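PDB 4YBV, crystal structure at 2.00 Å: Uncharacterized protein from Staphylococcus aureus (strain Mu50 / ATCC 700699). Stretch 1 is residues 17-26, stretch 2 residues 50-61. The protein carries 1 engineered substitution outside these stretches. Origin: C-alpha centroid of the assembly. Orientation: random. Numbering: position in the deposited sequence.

Stretch 1, residues 17-26: HQEDGLVVIS
Stretch 2 50-61: ETACSLGSANLI

How do the two backbones lie? Stretch 1 is a hairpin: strand 17-19, a type II turn from Glu-19 to Leu-22, and strand 22-26. Val-24 N to His-17 O (2.8 Å) and Leu-22 N to Glu-19 O (2.9 Å) are hydrogen bonds that close it, and Gly-21 takes the positive phi (75/11) of the turn. Helix 50-60, with phi/psi near -60/-45 over most of its length, crosses strand 22-26 at 142°, running roughly antiparallel, with the axes 7.8 Å apart at closest approach.

What does the first half of the helix offer the strand? Thr-51 (chi1 m) brings CG2 within 3.9 Å of Ile-25 CD1. Ala-52, whose CB lies sideways, places that CB 3.8 Å from Ile-25 CD1 and 4.3 Å from Val-23 CG1. Leu-55 (m, t) points toward the strand, and its CD1 comes to 3.4 Å from Ile-25 CD1. These carbon-to-carbon contacts are van der Waals and hydrophobic, with buried Ile-25 and Val-23 set against buried Ala-52 and the aliphatic Leu-55. Ile-25 (m, t) and Val-23 (t) both point toward the helix, while Leu-22 and Val-24 point away.

Why can the backbones come so close at Gly-56? It has no side chain, so Val-23 CG2 rests 3.5 Å from Gly-56 CA, and the two CA atoms are 5.9 Å apart. A CB built here would lie only 3.4 Å from Val-23 CG2. Water 2 links the backbones, accepting from Gly-21 N (2.8 Å) and donating to Gly-56 O (3.0 Å).

How does the helix end meet the turn? Asn-59 (chi1 m, chi2 -21°) donates from ND2 to Gln-18 OE1 at 2.6 Å and 165°, a short, nearly straight hydrogen bond; Gln-18 is m, t. The same ND2 donates to water 1 (2.7 Å), which donates to Glu-19 O (3.0 Å). Leu-60 (m, t) lays CD2 3.6 Å from Gly-21 N and 3.8 Å from Asp-20 CG, covering the turn.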

ATOM      1  N   HIS A  17       6.469   2.456 -26.043  1.00 24.43           N
ATOM      2  CA  HIS A  17       5.724   3.679 -26.344  1.00 29.83           C
ATOM      3  C   HIS A  17       5.748   4.628 -25.163  1.00 33.65           C
ATOM      4  O   HIS A  17       5.694   4.203 -23.989  1.00 28.93           O
ATOM      5  CB  HIS A  17       4.259   3.379 -26.717  1.00 25.63           C
ATOM      6  CG  HIS A  17       3.423   4.604 -26.956  1.00 28.23           C
ATOM      7  ND1 HIS A  17       3.778   5.591 -27.855  1.00 24.61           N
ATOM      8  CD2 HIS A  17       2.243   5.001 -26.412  1.00 27.47           C
ATOM      9  CE1 HIS A  17       2.855   6.539 -27.849  1.00 23.20           C
ATOM     10  NE2 HIS A  17       1.909   6.205 -26.992  1.00 23.72           N
ATOM     11  N   GLN A  18       5.803   5.913 -25.498  1.00 25.12           N
ATOM     12  CA  GLN A  18       5.780   7.008 -24.545  1.00 26.27           C
ATOM     13  C   GLN A  18       4.932   8.145 -25.091  1.00 28.83           C
ATOM     14  O   GLN A  18       5.111   8.535 -26.238  1.00 30.71           O
ATOM     15  CB  GLN A  18       7.180   7.569 -24.322  1.00 28.74           C
ATOM     16  CG  GLN A  18       8.078   6.796 -23.457  1.00 39.62           C
ATOM     17  CD  GLN A  18       9.465   7.422 -23.445  1.00 36.77           C
ATOM     18  OE1 GLN A  18       9.963   7.824 -22.401  1.00 46.76           O
ATOM     19  NE2 GLN A  18      10.087   7.501 -24.607  1.00 40.39           N
ATOM     20  N   GLU A  19       4.061   8.704 -24.278  1.00 22.70           N
ATOM     21  CA  GLU A  19       3.471  10.014 -24.584  1.00 34.72           C
ATOM     22  C   GLU A  19       3.231  10.656 -23.248  1.00 35.04           C
ATOM     23  O   GLU A  19       3.361   9.997 -22.239  1.00 29.68           O
ATOM     24  CB  GLU A  19       2.185   9.902 -25.406  1.00 31.28           C
ATOM     25  CG  GLU A  19       1.237   8.775 -24.980  1.00 31.98           C
ATOM     26  CD  GLU A  19      -0.037   8.717 -25.827  1.00 37.10           C
ATOM     27  OE1 GLU A  19      -0.307   7.679 -26.489  1.00 28.66           O
ATOM     28  OE2 GLU A  19      -0.757   9.726 -25.815  1.00 36.40           O
ATOM     29  N   ASP A  20       2.908  11.933 -23.218  1.00 30.64           N
ATOM     30  CA  ASP A  20       2.676  12.569 -21.925  1.00 35.63           C
ATOM     31  C   ASP A  20       1.621  11.794 -21.121  1.00 34.83           C
ATOM     32  O   ASP A  20       0.570  11.433 -21.657  1.00 28.30           O
ATOM     33  CB  ASP A  20       2.274  14.037 -22.122  1.00 34.26           C
ATOM     34  CG  ASP A  20       3.492  14.948 -22.299  1.00 44.41           C
ATOM     35  OD1 ASP A  20       4.586  14.431 -22.638  1.00 47.40           O
ATOM     36  OD2 ASP A  20       3.372  16.173 -22.075  1.00 48.66           O
ATOM     37  N   GLY A  21       1.947  11.468 -19.861  1.00 35.13           N
ATOM     38  CA  GLY A  21       1.052  10.709 -18.996  1.00 26.57           C
ATOM     39  C   GLY A  21       0.956   9.227 -19.298  1.00 30.75           C
ATOM     40  O   GLY A  21       0.089   8.517 -18.753  1.00 27.29           O
ATOM     41  N   LEU A  22       1.841   8.718 -20.150  1.00 24.30           N
ATOM     42  CA  LEU A  22       1.721   7.311 -20.503  1.00 24.06           C
ATOM     43  C   LEU A  22       3.074   6.720 -20.862  1.00 32.86           C
ATOM     44  O   LEU A  22       3.839   7.288 -21.679  1.00 28.53           O
ATOM     45  CB  LEU A  22       0.740   7.131 -21.665  1.00 27.79           C
ATOM     46  CG  LEU A  22       0.516   5.732 -22.221  1.00 28.20           C
ATOM     47  CD1 LEU A  22      -0.168   4.822 -21.184  1.00 27.49           C
ATOM     48  CD2 LEU A  22      -0.282   5.809 -23.527  1.00 28.35           C
ATOM     49  N   VAL A  23       3.391   5.593 -20.229  1.00 26.33           N
ATOM     50  CA  VAL A  23       4.609   4.861 -20.567  1.00 24.88           C
ATOM     51  C   VAL A  23       4.335   3.366 -20.700  1.00 23.91           C
ATOM     52  O   VAL A  23       3.714   2.747 -19.848  1.00 22.18           O
ATOM     53  CB  VAL A  23       5.713   5.094 -19.521  1.00 24.33           C
ATOM     54  CG1 VAL A  23       6.959   4.288 -19.887  1.00 27.59           C
ATOM     55  CG2 VAL A  23       6.049   6.558 -19.456  1.00 23.14           C
ATOM     56  N   VAL A  24       4.795   2.780 -21.782  1.00 20.84           N
ATOM     57  CA  VAL A  24       4.645   1.356 -21.968  1.00 23.16           C
ATOM     58  C   VAL A  24       6.062   0.801 -22.087  1.00 25.73           C
ATOM     59  O   VAL A  24       6.789   1.152 -23.029  1.00 26.13           O
ATOM     60  CB  VAL A  24       3.761   1.029 -23.232  1.00 23.39           C
ATOM     61  CG1 VAL A  24       3.476  -0.467 -23.348  1.00 21.94           C
ATOM     62  CG2 VAL A  24       2.441   1.831 -23.177  1.00 21.20           C
ATOM     63  N   ILE A  25       6.464  -0.024 -21.117  1.00 25.75           N
ATOM     64  CA  ILE A  25       7.783  -0.705 -21.134  1.00 25.31           C
ATOM     65  C   ILE A  25       7.649  -2.189 -20.966  1.00 20.97           C
ATOM     66  O   ILE A  25       6.874  -2.637 -20.141  1.00 21.87           O
ATOM     67  CB  ILE A  25       8.695  -0.266 -19.973  1.00 29.00           C
ATOM     68  CG1 ILE A  25       8.532   1.185 -19.658  1.00 35.07           C
ATOM     69  CG2 ILE A  25      10.133  -0.569 -20.265  1.00 25.15           C
ATOM     70  CD1 ILE A  25       9.507   1.576 -18.601  1.00 40.33           C
ATOM     71  N   SER A  26       8.445  -2.965 -21.675  1.00 20.98           N
ATOM     72  CA  SER A  26       8.344  -4.409 -21.563  1.00 23.84           C
ATOM     73  C   SER A  26       9.714  -5.051 -21.335  1.00 22.69           C
ATOM     74  O   SER A  26      10.763  -4.389 -21.456  1.00 23.11           O
ATOM     75  CB  SER A  26       7.688  -5.011 -22.831  1.00 27.14           C
ATOM     76  OG  SER A  26       8.413  -4.664 -23.989  1.00 27.30           O
ATOM     77  N   GLU A  50       8.093   0.502 -11.348  1.00 19.10           N
ATOM     78  CA  GLU A  50       8.716   1.710 -10.812  1.00 20.48           C
ATOM     79  C   GLU A  50       9.516   2.432 -11.898  1.00 22.98           C
ATOM     80  O   GLU A  50       9.483   3.678 -11.978  1.00 24.98           O
ATOM     81  CB  GLU A  50       9.621   1.419  -9.602  1.00 22.27           C
ATOM     82  CG  GLU A  50      10.215   2.710  -9.037  1.00 27.19           C
ATOM     83  CD  GLU A  50      10.584   2.647  -7.548  1.00 27.58           C
ATOM     84  OE1 GLU A  50      10.213   1.683  -6.848  1.00 26.89           O
ATOM     85  OE2 GLU A  50      11.269   3.573  -7.075  1.00 30.37           O
ATOM     86  N   THR A  51      10.208   1.654 -12.739  1.00 19.75           N
ATOM     87  CA  THR A  51      10.912   2.236 -13.892  1.00 25.15           C
ATOM     88  C   THR A  51       9.921   3.008 -14.786  1.00 23.65           C
ATOM     89  O   THR A  51      10.195   4.130 -15.216  1.00 21.48           O
ATOM     90  CB  THR A  51      11.626   1.159 -14.723  1.00 21.10           C
ATOM     91  OG1 THR A  51      12.564   0.449 -13.875  1.00 18.58           O
ATOM     92  CG2 THR A  51      12.362   1.799 -15.903  1.00 19.37           C
ATOM     93  N   ALA A  52       8.762   2.404 -15.030  1.00 20.72           N
ATOM     94  CA  ALA A  52       7.779   3.011 -15.933  1.00 20.93           C
ATOM     95  C   ALA A  52       7.305   4.337 -15.376  1.00 24.80           C
ATOM     96  O   ALA A  52       7.265   5.341 -16.110  1.00 25.10           O
ATOM     97  CB  ALA A  52       6.595   2.048 -16.195  1.00 21.96           C
ATOM     98  N   CYS A  53       6.968   4.417 -14.080  1.00 24.51           N
ATOM     99  CA  CYS A  53       6.458   5.732 -13.712  1.00 28.14           C
ATOM    100  C   CYS A  53       7.571   6.750 -13.401  1.00 29.34           C
ATOM    101  O   CYS A  53       7.347   7.955 -13.510  1.00 28.39           O
ATOM    102  CB  CYS A  53       5.440   5.667 -12.576  1.00 32.78           C
ATOM    103  SG  CYS A  53       5.718   4.614 -11.241  1.00 29.20           S
ATOM    104  N   SER A  54       8.774   6.286 -13.090  1.00 25.86           N
ATOM    105  CA  SER A  54       9.946   7.170 -13.064  1.00 24.19           C
ATOM    106  C   SER A  54      10.209   7.846 -14.451  1.00 31.82           C
ATOM    107  O   SER A  54      10.371   9.082 -14.548  1.00 26.89           O
ATOM    108  CB  SER A  54      11.178   6.362 -12.608  1.00 33.33           C
ATOM    109  OG  SER A  54      12.338   7.169 -12.526  1.00 47.14           O
ATOM    110  N   LEU A  55      10.244   7.030 -15.512  1.00 23.80           N
ATOM    111  CA  LEU A  55      10.349   7.550 -16.875  1.00 26.75           C
ATOM    112  C   LEU A  55       9.202   8.523 -17.201  1.00 25.59           C
ATOM    113  O   LEU A  55       9.434   9.592 -17.766  1.00 25.82           O
ATOM    114  CB  LEU A  55      10.365   6.406 -17.876  1.00 22.54           C
ATOM    115  CG  LEU A  55      11.620   5.544 -17.807  1.00 30.82           C
ATOM    116  CD1 LEU A  55      11.469   4.295 -18.630  1.00 33.02           C
ATOM    117  CD2 LEU A  55      12.866   6.317 -18.221  1.00 36.91           C
ATOM    118  N   GLY A  56       7.977   8.145 -16.844  1.00 24.97           N
ATOM    119  CA  GLY A  56       6.829   9.018 -17.082  1.00 24.38           C
ATOM    120  C   GLY A  56       6.943  10.386 -16.434  1.00 28.31           C
ATOM    121  O   GLY A  56       6.771  11.438 -17.093  1.00 30.68           O
ATOM    122  N   SER A  57       7.243  10.387 -15.138  1.00 21.76           N
ATOM    123  CA  SER A  57       7.324  11.640 -14.430  1.00 21.93           C
ATOM    124  C   SER A  57       8.486  12.473 -14.968  1.00 35.25           C
ATOM    125  O   SER A  57       8.369  13.708 -15.076  1.00 34.07           O
ATOM    126  CB  SER A  57       7.459  11.417 -12.922  1.00 27.55           C
ATOM    127  OG  SER A  57       6.212  11.041 -12.376  1.00 30.19           O
ATOM    128  N   ALA A  58       9.593  11.810 -15.325  1.00 31.50           N
ATOM    129  CA  ALA A  58      10.726  12.502 -15.931  1.00 29.56           C
ATOM    130  C   ALA A  58      10.309  13.170 -17.255  1.00 34.32           C
ATOM    131  O   ALA A  58      10.701  14.302 -17.519  1.00 34.25           O
ATOM    132  CB  ALA A  58      11.890  11.544 -16.167  1.00 32.12           C
ATOM    133  N   ASN A  59       9.506  12.475 -18.061  1.00 34.56           N
ATOM    134  CA  ASN A  59       8.985  13.033 -19.313  1.00 33.80           C
ATOM    135  C   ASN A  59       8.023  14.207 -19.104  1.00 39.66           C
ATOM    136  O   ASN A  59       7.862  15.025 -20.004  1.00 39.43           O
ATOM    137  CB  ASN A  59       8.267  11.958 -20.144  1.00 31.52           C
ATOM    138  CG  ASN A  59       9.222  10.981 -20.766  1.00 39.07           C
ATOM    139  OD1 ASN A  59      10.404  11.295 -20.911  1.00 45.92           O
ATOM    140  ND2 ASN A  59       8.728   9.776 -21.150  1.00 34.36           N
ATOM    141  N   LEU A  60       7.367  14.270 -17.942  1.00 34.25           N
ATOM    142  CA  LEU A  60       6.396  15.340 -17.693  1.00 38.48           C
ATOM    143  C   LEU A  60       6.962  16.611 -17.049  1.00 41.05           C
ATOM    144  O   LEU A  60       6.267  17.619 -16.941  1.00 43.13           O
ATOM    145  CB  LEU A  60       5.268  14.826 -16.795  1.00 40.35           C
ATOM    146  CG  LEU A  60       4.258  13.837 -17.368  1.00 34.10           C
ATOM    147  CD1 LEU A  60       3.297  13.475 -16.277  1.00 29.91           C
ATOM    148  CD2 LEU A  60       3.519  14.392 -18.585  1.00 33.63           C
ATOM    149  N   ILE A  61       8.200  16.565 -16.586  1.00 43.21           N
ATOM    150  CA  ILE A  61       8.733  17.698 -15.850  1.00 45.70           C
ATOM    151  C   ILE A  61       9.949  18.290 -16.543  1.00 49.36           C
ATOM    152  O   ILE A  61      10.439  17.761 -17.567  1.00 45.10           O
ATOM    153  CB  ILE A  61       9.134  17.317 -14.392  1.00 47.72           C
ATOM    154  CG1 ILE A  61      10.345  16.385 -14.406  1.00 45.46           C
ATOM    155  CG2 ILE A  61       7.947  16.694 -13.635  1.00 39.44           C
ATOM    156  CD1 ILE A  61      10.904  16.102 -13.049  1.00 44.91           C
TER
HETATM  157  O   HOH W   1       6.084   9.398 -21.034  1.00 30.09           O
HETATM  158  O   HOH W   2       4.660  10.953 -19.173  1.00 26.39           O